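Local coordinates for imelysin (Bacteroides ovatus ATCC 8483, PDB 3OYV), which is a mainly helical imelysin-like protein, probably an outer-membrane metal-binding protein with a part in bacterial iron uptake, at residues W24-R29 with S322-S327; M28-A33 with D331-E336; D299-S304 with S337-R342. All blocks are in the same frame, centred on the assembly; numbering follows the deposited sequence. Where two conformers were deposited one is given.

Contact 1: residues W24-R29 with S322-S327; sequences WHNYMR and SDLEWS
Arg29 and Trp326 form the tight half of this contact, with the guanidinium lying flat on the indole at an angle of 4° between planes. The evidence for a true stack is atomic: CZ of Arg29 sits 3.5 Å from CD2 of Trp326, and NH1 of Arg29 is 3.4 Å from its CG. CZ is also close enough to the normal of the five-membered ring to count as cation-pi. Further back along the arginine, CD packs over the six-membered ring as a CH-pi contact, 3.8 Å from that ring's centroid. The extended chain makes this double overlap possible: CG is anti to the backbone N (chi1 176°), and the remaining torsions keep the methylenes running across the ring. On the other face of the indole lies Leu324 CD2, offset toward the rim, while Asn26 O meets the ring edge at CZ2.

The ring's rotation is fixed in its own plane by a nearly straight hydrogen bond from Trp326 NE1 to Asn26 OD1, 2.9 Å long with an N-H...O angle of 168°. The indole N-H approaches from well above the plane of the asparagine carbonyl. Asn26 ND2 turns to Trp321 O, which it donates to.

Beyond this amide the contact becomes loose and watery. One water gives protons to Ser322 O and Leu324 O, taking only a weak bond from Asn26 ND2; a second joins Asn26 OD1 to Leu324 O. A third links Arg29 NH2 with Ser327 O, 2.8 Å from each. Close stacking beside water-bridged carbonyls marks a surface contact, in which an arginine-tryptophan cation-pi stack clasps the chain leaving helix 319-323 against helix 21-47 of the helical imelysin fold.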
loop_
_atom_site.group_PDB
_atom_site.type_symbol
_atom_site.label_atom_id
_atom_site.label_comp_id
_atom_site.label_asym_id
_atom_site.label_seq_id
_atom_site.Cartn_x
_atom_site.Cartn_y
_atom_site.Cartn_z
ATOM N N TRP A 24 -20.243 -4.173 -15.488
ATOM C CA TRP A 24 -18.845 -4.479 -15.149
ATOM C C TRP A 24 -17.919 -3.406 -15.733
ATOM O O TRP A 24 -17.043 -2.870 -15.036
ATOM C CB TRP A 24 -18.471 -5.856 -15.687
ATOM C CG TRP A 24 -17.388 -6.572 -14.954
ATOM C CD1 TRP A 24 -16.077 -6.212 -14.836
ATOM C CD2 TRP A 24 -17.535 -7.793 -14.243
ATOM N NE1 TRP A 24 -15.402 -7.143 -14.095
ATOM C CE2 TRP A 24 -16.269 -8.136 -13.724
ATOM C CE3 TRP A 24 -18.617 -8.638 -13.992
ATOM C CZ2 TRP A 24 -16.063 -9.282 -12.971
ATOM C CZ3 TRP A 24 -18.403 -9.763 -13.268
ATOM C CH2 TRP A 24 -17.138 -10.069 -12.738
ATOM N N HIS A 25 -18.128 -3.051 -16.997
ATOM C CA HIS A 25 -17.341 -1.990 -17.649
ATOM C C HIS A 25 -17.482 -0.675 -16.918
ATOM O O HIS A 25 -16.486 0.007 -16.605
ATOM C CB HIS A 25 -17.776 -1.796 -19.104
ATOM C CG HIS A 25 -17.566 -3.015 -19.972
ATOM N ND1 HIS A 25 -18.154 -3.157 -21.218
ATOM C CD2 HIS A 25 -16.898 -4.173 -19.751
ATOM C CE1 HIS A 25 -17.806 -4.320 -21.743
ATOM N NE2 HIS A 25 -17.033 -4.949 -20.881
ATOM N N ASN A 26 -18.729 -0.262 -16.710
ATOM C CA ASN A 26 -18.979 1.013 -16.075
ATOM C C ASN A 26 -18.428 1.104 -14.651
ATOM O O ASN A 26 -17.897 2.156 -14.251
ATOM C CB ASN A 26 -20.475 1.303 -16.098
ATOM C CG ASN A 26 -20.961 1.703 -17.497
ATOM O OD1 ASN A 26 -20.215 2.315 -18.257
ATOM N ND2 ASN A 26 -22.227 1.387 -17.818
ATOM N N TYR A 27 -18.590 0.035 -13.882
ATOM C CA TYR A 27 -18.133 0.085 -12.490
ATOM C C TYR A 27 -16.609 0.017 -12.406
ATOM O O TYR A 27 -16.004 0.710 -11.597
ATOM C CB TYR A 27 -18.805 -0.944 -11.592
ATOM C CG TYR A 27 -18.687 -0.522 -10.152
ATOM C CD1 TYR A 27 -19.245 0.682 -9.715
ATOM C CD2 TYR A 27 -17.998 -1.302 -9.241
ATOM C CE1 TYR A 27 -19.138 1.081 -8.418
ATOM C CE2 TYR A 27 -17.890 -0.904 -7.915
ATOM C CZ TYR A 27 -18.469 0.294 -7.508
ATOM O OH TYR A 27 -18.391 0.714 -6.189
HETATM N N MSE A 28 -15.985 -0.808 -13.249
HETATM C CA MSE A 28 -14.507 -0.821 -13.331
HETATM C C MSE A 28 -14.003 0.576 -13.634
HETATM O O MSE A 28 -13.050 1.037 -13.008
HETATM C CB MSE A 28 -13.972 -1.771 -14.396
HETATM C CG MSE A 28 -13.863 -3.198 -13.999
HETATM SE SE MSE A 28 -12.780 -4.178 -15.233
HETATM C CE MSE A 28 -13.807 -3.837 -16.831
ATOM N N ARG A 29 -14.610 1.211 -14.640
ATOM C CA ARG A 29 -14.222 2.574 -14.979
ATOM C C ARG A 29 -14.371 3.511 -13.780
ATOM O O ARG A 29 -13.503 4.335 -13.511
ATOM C CB ARG A 29 -15.012 3.134 -16.182
ATOM C CG ARG A 29 -14.722 4.543 -16.513
ATOM C CD ARG A 29 -15.384 4.925 -17.797
ATOM N NE ARG A 29 -15.278 6.374 -17.946
ATOM C CZ ARG A 29 -15.683 7.073 -19.003
ATOM N NH1 ARG A 29 -16.287 6.475 -19.992
ATOM N NH2 ARG A 29 -15.520 8.395 -19.034
ATOM N N SER A 322 -25.700 -0.775 -15.457
ATOM C CA SER A 322 -25.729 -1.287 -16.850
ATOM C C SER A 322 -26.082 -0.200 -17.843
ATOM O O SER A 322 -25.577 -0.162 -18.960
ATOM C CB SER A 322 -26.742 -2.437 -16.991
ATOM O OG SER A 322 -26.607 -3.094 -18.234
ATOM N N ASP A 323 -27.004 0.663 -17.442
ATOM C CA ASP A 323 -27.616 1.689 -18.293
ATOM C C ASP A 323 -26.892 3.040 -18.259
ATOM O O ASP A 323 -27.189 3.933 -19.041
ATOM C CB ASP A 323 -29.070 1.921 -17.829
ATOM C CG ASP A 323 -30.003 0.776 -18.146
ATOM O OD1 ASP A 323 -29.701 -0.088 -19.033
ATOM O OD2 ASP A 323 -31.090 0.770 -17.497
ATOM N N LEU A 324 -25.907 3.195 -17.369
ATOM C CA LEU A 324 -25.202 4.457 -17.214
ATOM C C LEU A 324 -24.501 4.887 -18.505
ATOM O O LEU A 324 -23.861 4.062 -19.171
ATOM C CB LEU A 324 -24.158 4.346 -16.089
ATOM C CG LEU A 324 -23.262 5.539 -15.847
ATOM C CD1 LEU A 324 -24.025 6.735 -15.287
ATOM C CD2 LEU A 324 -22.107 5.130 -14.904
ATOM N N GLU A 325 -24.605 6.183 -18.793
ATOM C CA GLU A 325 -23.866 6.835 -19.874
ATOM C C GLU A 325 -22.925 7.870 -19.248
ATOM O O GLU A 325 -23.229 8.421 -18.184
ATOM C CB GLU A 325 -24.832 7.497 -20.863
ATOM C CG GLU A 325 -25.758 6.517 -21.561
ATOM C CD GLU A 325 -26.898 7.177 -22.355
ATOM O OE1 GLU A 325 -26.742 8.335 -22.798
ATOM O OE2 GLU A 325 -27.953 6.520 -22.536
ATOM N N TRP A 326 -21.733 8.045 -19.828
ATOM C CA TRP A 326 -20.772 9.036 -19.297
ATOM C C TRP A 326 -20.771 10.412 -20.004
ATOM O O TRP A 326 -21.060 10.494 -21.201
ATOM C CB TRP A 326 -19.368 8.425 -19.323
ATOM C CG TRP A 326 -19.274 7.191 -18.491
ATOM C CD1 TRP A 326 -19.715 5.960 -18.843
ATOM C CD2 TRP A 326 -18.691 7.055 -17.180
ATOM N NE1 TRP A 326 -19.446 5.045 -17.838
ATOM C CE2 TRP A 326 -18.831 5.700 -16.801
ATOM C CE3 TRP A 326 -18.021 7.921 -16.320
ATOM C CZ2 TRP A 326 -18.360 5.213 -15.587
ATOM C CZ3 TRP A 326 -17.589 7.440 -15.083
ATOM C CH2 TRP A 326 -17.734 6.108 -14.746
ATOM N N SER A 327 -20.435 11.482 -19.269
ATOM C CA SER A 327 -20.201 12.808 -19.870
ATOM C C SER A 327 -19.059 12.754 -20.865
ATOM O O SER A 327 -18.055 12.067 -20.633
ATOM C CB SER A 327 -19.888 13.851 -18.803
ATOM O OG SER A 327 -20.993 14.003 -17.932
HETATM O O HOH W 1 -24.219 1.781 -20.483
HETATM O O HOH W 2 -21.275 3.826 -20.533
HETATM O O HOH W 3 -16.656 9.739 -21.159
#

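Contact 2: residues M28-A33 with D331-E336; sequences MRNVAA and DEAAVE
The flat amide of Asn30 meets Val335 through its edge: Val335 O lies close to the amide plane and receives the ND2 proton over 3.0 Å. That bond is straight, at 163°, and ND2 sits on a lone pair in the plane of the Val335 carbonyl. The guanidinium of Arg29, stacked as in contact 1, has water 4 at its edge and in its plane.

Asn30 OD1 completes the pairing by accepting Val335 N at 3.0 Å, from a direction tilted modestly out of the asparagine carbonyl plane. A second N-H, that of Ala334, reaches the same oxygen but is bent to 121° and counts as weak. CG, anti to the backbone N (chi1 -165°), is set so that the amide beyond it can reach the loop, although the CB bond itself does not point there. The result is a bidentate pairing of a side-chain amide with the N and O of one extended residue, which imitates the bonds of a neighbouring strand. Here it lets a helix hold a loop that has no regular secondary structure of its own.

One turn further along, Ala33 meets the loop with its methyl alone. Its CB is 3.4 Å from Asp331 O and 4.0 Å from Ala333 CB. With only a methyl on Ala333, its CA comes to 4.9 Å from Asn30 CA.

Two waters bridge the helix to the earlier part of the loop. Water 4 accepts from Arg29 NE and donates to Glu332 O, whereas water 5 donates to both Ala33 O and Asp331 O. Asp331 OD1 lies 5.0 Å from Arg29 NH2, not in contact, and is hydrogen-bonded to Tyr253 OH of helix 223-261.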
loop_
_atom_site.group_PDB
_atom_site.type_symbol
_atom_site.label_atom_id
_atom_site.label_comp_id
_atom_site.label_asym_id
_atom_site.label_seq_id
_atom_site.Cartn_x
_atom_site.Cartn_y
_atom_site.Cartn_z
HETATM N N MSE A 28 -15.985 -0.808 -13.249
HETATM C CA MSE A 28 -14.507 -0.821 -13.331
HETATM C C MSE A 28 -14.003 0.576 -13.634
HETATM O O MSE A 28 -13.050 1.037 -13.008
HETATM C CB MSE A 28 -13.972 -1.771 -14.396
HETATM C CG MSE A 28 -13.863 -3.198 -13.999
HETATM SE SE MSE A 28 -12.780 -4.178 -15.233
HETATM C CE MSE A 28 -13.807 -3.837 -16.831
ATOM N N ARG A 29 -14.610 1.211 -14.640
ATOM C CA ARG A 29 -14.222 2.574 -14.979
ATOM C C ARG A 29 -14.371 3.511 -13.780
ATOM O O ARG A 29 -13.503 4.335 -13.511
ATOM C CB ARG A 29 -15.012 3.134 -16.182
ATOM C CG ARG A 29 -14.722 4.543 -16.513
ATOM C CD ARG A 29 -15.384 4.925 -17.797
ATOM N NE ARG A 29 -15.278 6.374 -17.946
ATOM C CZ ARG A 29 -15.683 7.073 -19.003
ATOM N NH1 ARG A 29 -16.287 6.475 -19.992
ATOM N NH2 ARG A 29 -15.520 8.395 -19.034
ATOM N N ASN A 30 -15.498 3.401 -13.083
ATOM C CA ASN A 30 -15.739 4.249 -11.936
ATOM C C ASN A 30 -14.644 4.082 -10.873
ATOM O O ASN A 30 -14.097 5.055 -10.361
ATOM C CB ASN A 30 -17.105 3.948 -11.319
ATOM C CG ASN A 30 -17.543 5.050 -10.357
ATOM O OD1 ASN A 30 -17.818 6.169 -10.777
ATOM N ND2 ASN A 30 -17.552 4.752 -9.045
ATOM N N VAL A 31 -14.336 2.828 -10.549
ATOM C CA VAL A 31 -13.350 2.562 -9.500
ATOM C C VAL A 31 -11.944 3.015 -9.931
ATOM O O VAL A 31 -11.205 3.611 -9.136
ATOM C CB VAL A 31 -13.398 1.089 -9.103
ATOM C CG1 VAL A 31 -12.268 0.728 -8.124
ATOM C CG2 VAL A 31 -14.767 0.721 -8.494
ATOM N N ALA A 32 -11.602 2.807 -11.201
ATOM C CA ALA A 32 -10.294 3.222 -11.718
ATOM C C ALA A 32 -10.204 4.747 -11.767
ATOM O O ALA A 32 -9.138 5.313 -11.514
ATOM C CB ALA A 32 -10.035 2.644 -13.100
ATOM N N ALA A 33 -11.321 5.442 -12.101
ATOM C CA ALA A 33 -11.363 6.906 -12.120
ATOM C C ALA A 33 -11.109 7.460 -10.729
ATOM O O ALA A 33 -10.375 8.426 -10.551
ATOM C CB ALA A 33 -12.698 7.372 -12.674
ATOM N N ASP A 331 -13.010 12.237 -17.554
ATOM C CA ASP A 331 -12.321 11.138 -16.863
ATOM C C ASP A 331 -12.703 11.027 -15.378
ATOM O O ASP A 331 -12.226 10.095 -14.702
ATOM C CB ASP A 331 -10.808 11.280 -16.962
ATOM C CG ASP A 331 -10.252 10.938 -18.331
ATOM O OD1 ASP A 331 -10.897 10.221 -19.133
ATOM O OD2 ASP A 331 -9.093 11.346 -18.565
ATOM N N GLU A 332 -13.550 11.927 -14.881
ATOM C CA GLU A 332 -13.974 11.878 -13.482
ATOM C C GLU A 332 -14.901 10.688 -13.223
ATOM O O GLU A 332 -15.585 10.205 -14.115
ATOM C CB GLU A 332 -14.661 13.187 -13.082
ATOM C CG GLU A 332 -13.731 14.397 -13.209
ATOM C CD GLU A 332 -14.229 15.632 -12.464
ATOM O OE1 GLU A 332 -15.420 15.688 -12.099
ATOM O OE2 GLU A 332 -13.416 16.554 -12.249
ATOM N N ALA A 333 -14.940 10.222 -11.986
ATOM C CA ALA A 333 -15.835 9.164 -11.596
ATOM C C ALA A 333 -17.285 9.625 -11.716
ATOM O O ALA A 333 -17.582 10.800 -11.550
ATOM C CB ALA A 333 -15.562 8.748 -10.167
ATOM N N ALA A 334 -18.176 8.683 -11.986
ATOM C CA ALA A 334 -19.628 8.906 -11.957
ATOM C C ALA A 334 -20.164 9.026 -10.532
ATOM O O ALA A 334 -21.094 9.791 -10.277
ATOM C CB ALA A 334 -20.361 7.761 -12.682
ATOM N N VAL A 335 -19.601 8.235 -9.616
ATOM C CA VAL A 335 -20.103 8.128 -8.255
ATOM C C VAL A 335 -18.928 8.058 -7.278
ATOM O O VAL A 335 -18.016 7.228 -7.431
ATOM C CB VAL A 335 -20.953 6.860 -8.067
ATOM C CG1 VAL A 335 -21.389 6.705 -6.600
ATOM C CG2 VAL A 335 -22.203 6.864 -8.993
ATOM N N GLU A 336 -18.994 8.897 -6.245
ATOM C CA GLU A 336 -18.043 8.898 -5.146
ATOM C C GLU A 336 -18.387 7.717 -4.225
ATOM O O GLU A 336 -19.014 7.916 -3.167
ATOM C CB GLU A 336 -18.076 10.250 -4.426
ATOM C CG GLU A 336 -16.919 10.508 -3.526
ATOM C CD GLU A 336 -15.602 10.687 -4.280
ATOM O OE1 GLU A 336 -15.591 11.361 -5.353
ATOM O OE2 GLU A 336 -14.573 10.168 -3.764
HETATM O O HOH W 4 -14.423 8.237 -15.987
HETATM O O HOH W 5 -10.027 10.241 -12.973
#

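Contact 3: residues D299-S304 with S337-R342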
loop_
_atom_site.group_PDB
_atom_site.type_symbol
_atom_site.label_atom_id
_atom_site.label_comp_id
_atom_site.label_asym_id
_atom_site.label_seq_id
_atom_site.Cartn_x
_atom_site.Cartn_y
_atom_site.Cartn_z
ATOM N N ASP A 299 -6.614 7.128 2.550
ATOM C CA ASP A 299 -6.127 5.746 2.551
ATOM C C ASP A 299 -7.301 4.762 2.385
ATOM O O ASP A 299 -7.290 3.944 1.468
ATOM C CB ASP A 299 -5.318 5.500 3.828
ATOM C CG ASP A 299 -4.783 4.107 3.961
ATOM O OD1 ASP A 299 -4.614 3.343 3.011
ATOM O OD2 ASP A 299 -4.382 3.768 5.093
ATOM N N PRO A 300 -8.349 4.866 3.214
ATOM C CA PRO A 300 -9.457 3.945 2.983
ATOM C C PRO A 300 -10.224 4.153 1.662
ATOM O O PRO A 300 -10.873 3.216 1.169
ATOM C CB PRO A 300 -10.362 4.138 4.222
ATOM C CG PRO A 300 -9.945 5.392 4.826
ATOM C CD PRO A 300 -8.479 5.563 4.508
ATOM N N ASN A 301 -10.115 5.340 1.092
ATOM C CA ASN A 301 -10.675 5.560 -0.255
ATOM C C ASN A 301 -9.868 4.887 -1.360
ATOM O O ASN A 301 -10.405 4.615 -2.429
ATOM C CB ASN A 301 -10.805 7.059 -0.524
ATOM C CG ASN A 301 -12.102 7.623 -0.041
ATOM O OD1 ASN A 301 -12.967 6.896 0.404
ATOM N ND2 ASN A 301 -12.255 8.950 -0.138
HETATM N N MSE A 302 -8.602 4.637 -1.085
HETATM C CA MSE A 302 -7.705 4.015 -2.060
HETATM C C MSE A 302 -7.485 2.521 -1.862
HETATM O O MSE A 302 -7.107 1.817 -2.805
HETATM C CB MSE A 302 -6.380 4.737 -2.027
HETATM C CG MSE A 302 -6.540 6.169 -2.496
HETATM SE SE MSE A 302 -4.822 7.124 -2.582
HETATM C CE MSE A 302 -3.985 6.280 -4.053
ATOM N N ASP A 303 -7.681 2.034 -0.633
ATOM C CA ASP A 303 -7.148 0.720 -0.287
ATOM C C ASP A 303 -7.866 0.008 0.846
ATOM O O ASP A 303 -7.232 -0.665 1.642
ATOM C CB ASP A 303 -5.659 0.865 0.080
ATOM C CG ASP A 303 -4.899 -0.456 0.044
ATOM O OD1 ASP A 303 -5.143 -1.288 -0.864
ATOM O OD2 ASP A 303 -4.026 -0.630 0.929
ATOM N N SER A 304 -9.193 0.101 0.921
ATOM C CA SER A 304 -9.878 -0.606 1.971
ATOM C C SER A 304 -9.782 -2.094 1.795
ATOM O O SER A 304 -9.792 -2.615 0.676
ATOM C CB SER A 304 -11.372 -0.244 2.043
ATOM O OG SER A 304 -11.560 1.036 2.596
ATOM N N SER A 337 -17.963 6.519 -4.612
ATOM C CA SER A 337 -18.388 5.314 -3.988
ATOM C C SER A 337 -17.915 5.186 -2.535
ATOM O O SER A 337 -16.922 5.792 -2.121
ATOM C CB SER A 337 -17.843 4.149 -4.788
ATOM O OG SER A 337 -18.299 4.135 -6.153
ATOM N N ALA A 338 -18.615 4.341 -1.801
ATOM C CA ALA A 338 -18.241 3.978 -0.433
ATOM C C ALA A 338 -16.861 3.317 -0.419
ATOM O O ALA A 338 -16.456 2.636 -1.369
ATOM C CB ALA A 338 -19.280 3.039 0.153
ATOM N N GLN A 339 -16.162 3.515 0.692
ATOM C CA GLN A 339 -14.812 2.969 0.884
ATOM C C GLN A 339 -14.735 1.471 0.611
ATOM O O GLN A 339 -13.803 1.009 -0.072
ATOM C CB GLN A 339 -14.344 3.303 2.311
ATOM C CG GLN A 339 -14.038 4.778 2.491
ATOM C CD GLN A 339 -13.738 5.192 3.897
ATOM O OE1 GLN A 339 -13.883 4.406 4.832
ATOM N NE2 GLN A 339 -13.300 6.444 4.058
ATOM N N ASN A 340 -15.708 0.706 1.091
ATOM C CA ASN A 340 -15.660 -0.740 1.005
ATOM C C ASN A 340 -16.137 -1.347 -0.332
ATOM O O ASN A 340 -16.216 -2.560 -0.472
ATOM C CB ASN A 340 -16.348 -1.388 2.220
ATOM C CG ASN A 340 -17.820 -1.148 2.255
ATOM O OD1 ASN A 340 -18.402 -0.657 1.286
ATOM N ND2 ASN A 340 -18.460 -1.515 3.384
ATOM N N VAL A 341 -16.428 -0.484 -1.306
ATOM C CA VAL A 341 -16.689 -0.919 -2.683
ATOM C C VAL A 341 -15.880 -0.088 -3.684
ATOM O O VAL A 341 -16.225 -0.010 -4.857
ATOM C CB VAL A 341 -18.206 -0.903 -3.018
ATOM C CG1 VAL A 341 -18.974 -1.904 -2.129
ATOM C CG2 VAL A 341 -18.769 0.524 -2.947
ATOM N N ARG A 342 -14.750 0.454 -3.245
ATOM C CA ARG A 342 -13.834 1.141 -4.162
ATOM C C ARG A 342 -12.392 0.692 -3.851
ATOM O O ARG A 342 -12.162 -0.287 -3.116
ATOM C CB ARG A 342 -13.992 2.661 -4.055
ATOM C CG ARG A 342 -13.573 3.201 -2.714
ATOM C CD ARG A 342 -13.985 4.638 -2.547
ATOM N NE ARG A 342 -13.098 5.646 -3.142
ATOM C CZ ARG A 342 -13.397 6.928 -3.339
ATOM N NH1 ARG A 342 -14.639 7.410 -3.157
ATOM N NH2 ARG A 342 -12.471 7.749 -3.765
HETATM O O HOH W 6 -11.046 1.473 -0.929
HETATM O O HOH W 7 -15.791 7.242 0.224
HETATM O O HOH W 8 -9.769 -1.456 -1.921
#
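Asn301 and Arg342 provide the main stack, amide on guanidinium, with planes 11° apart. Asn301 CG lies over the centre of the guanidinium, 3.6 Å from Arg342 CZ. The amide of Gln339 instead stands steeply to that of Asn301, and the CG methylene of Gln339 comes to 3.2 Å from Asn301 OD1. Van der Waals packing continues where Gln339 lies alongside Pro300, both side chains pointing the same way, with CD of Gln339 against CB of Pro300. Ser304 CB rests on Gln339 O.

The one direct hydrogen bond between the segments runs from Arg342 NE to Asn301 O, 3.0 Å long. It is bent (136°), yet NE lies in the carbonyl plane on a lone pair. A turn in the arginine chain at chi3 (-82°) brings NE round to this carbonyl. Within its own loop NH1 gives Ser337 O a straight bond of 3.0 Å, in the guanidinium plane, and on the helix side Ser304 OG donates back to Pro300 O.

Charge pairing holds the buried guanidinium further: NH1 forms a salt bridge with Glu336 and NH2 one with Asp38 of helix 21-47. Two carboxylates would be expected to stabilise its positive charge.

Water supplies the remaining links. Water 7 donates to Asn301 OD1 and Ser337 O. Water 6 accepts from Ser304 N and sits 2.7 Å from Pro300 O and 2.9 Å from Gln339 O, filling the junction of three backbone groups.

The loop, with a 3-10 turn at Gln339 and Asn340, leads straight into helix 343-351, and Met302 bonds through its backbone to Phe344. That helix opens with the GxHxxE sequence, which includes His345 and is the signature of imelysin-like proteins, so the stacked Asn301-Arg342 pair lies beside the probable functional site of the family.

From the N terminus, helix 21-47 supplies the first segments of contacts 1 and 2, which overlap at Met28 and Arg29. Nearly 300 residues later the chain returns: 322-327 closes the first long loop and 331-336 the second, so successive turns of one helix meet successive pieces of the chain from the end of helix 319-323 toward helix 343-351. Contact 3 begins in between, at helix 298-303, and closes a short loop at 337-342; its segments alternate with those of both others, and it therefore crosses them. Trp326 packs on Ala334 between contacts 1 and 2, Asn30 lies beside Ser337 between 2 and 3, and Tyr27 OH reaches Val341 O, probably hydrogen-bonded, from 1 to 3.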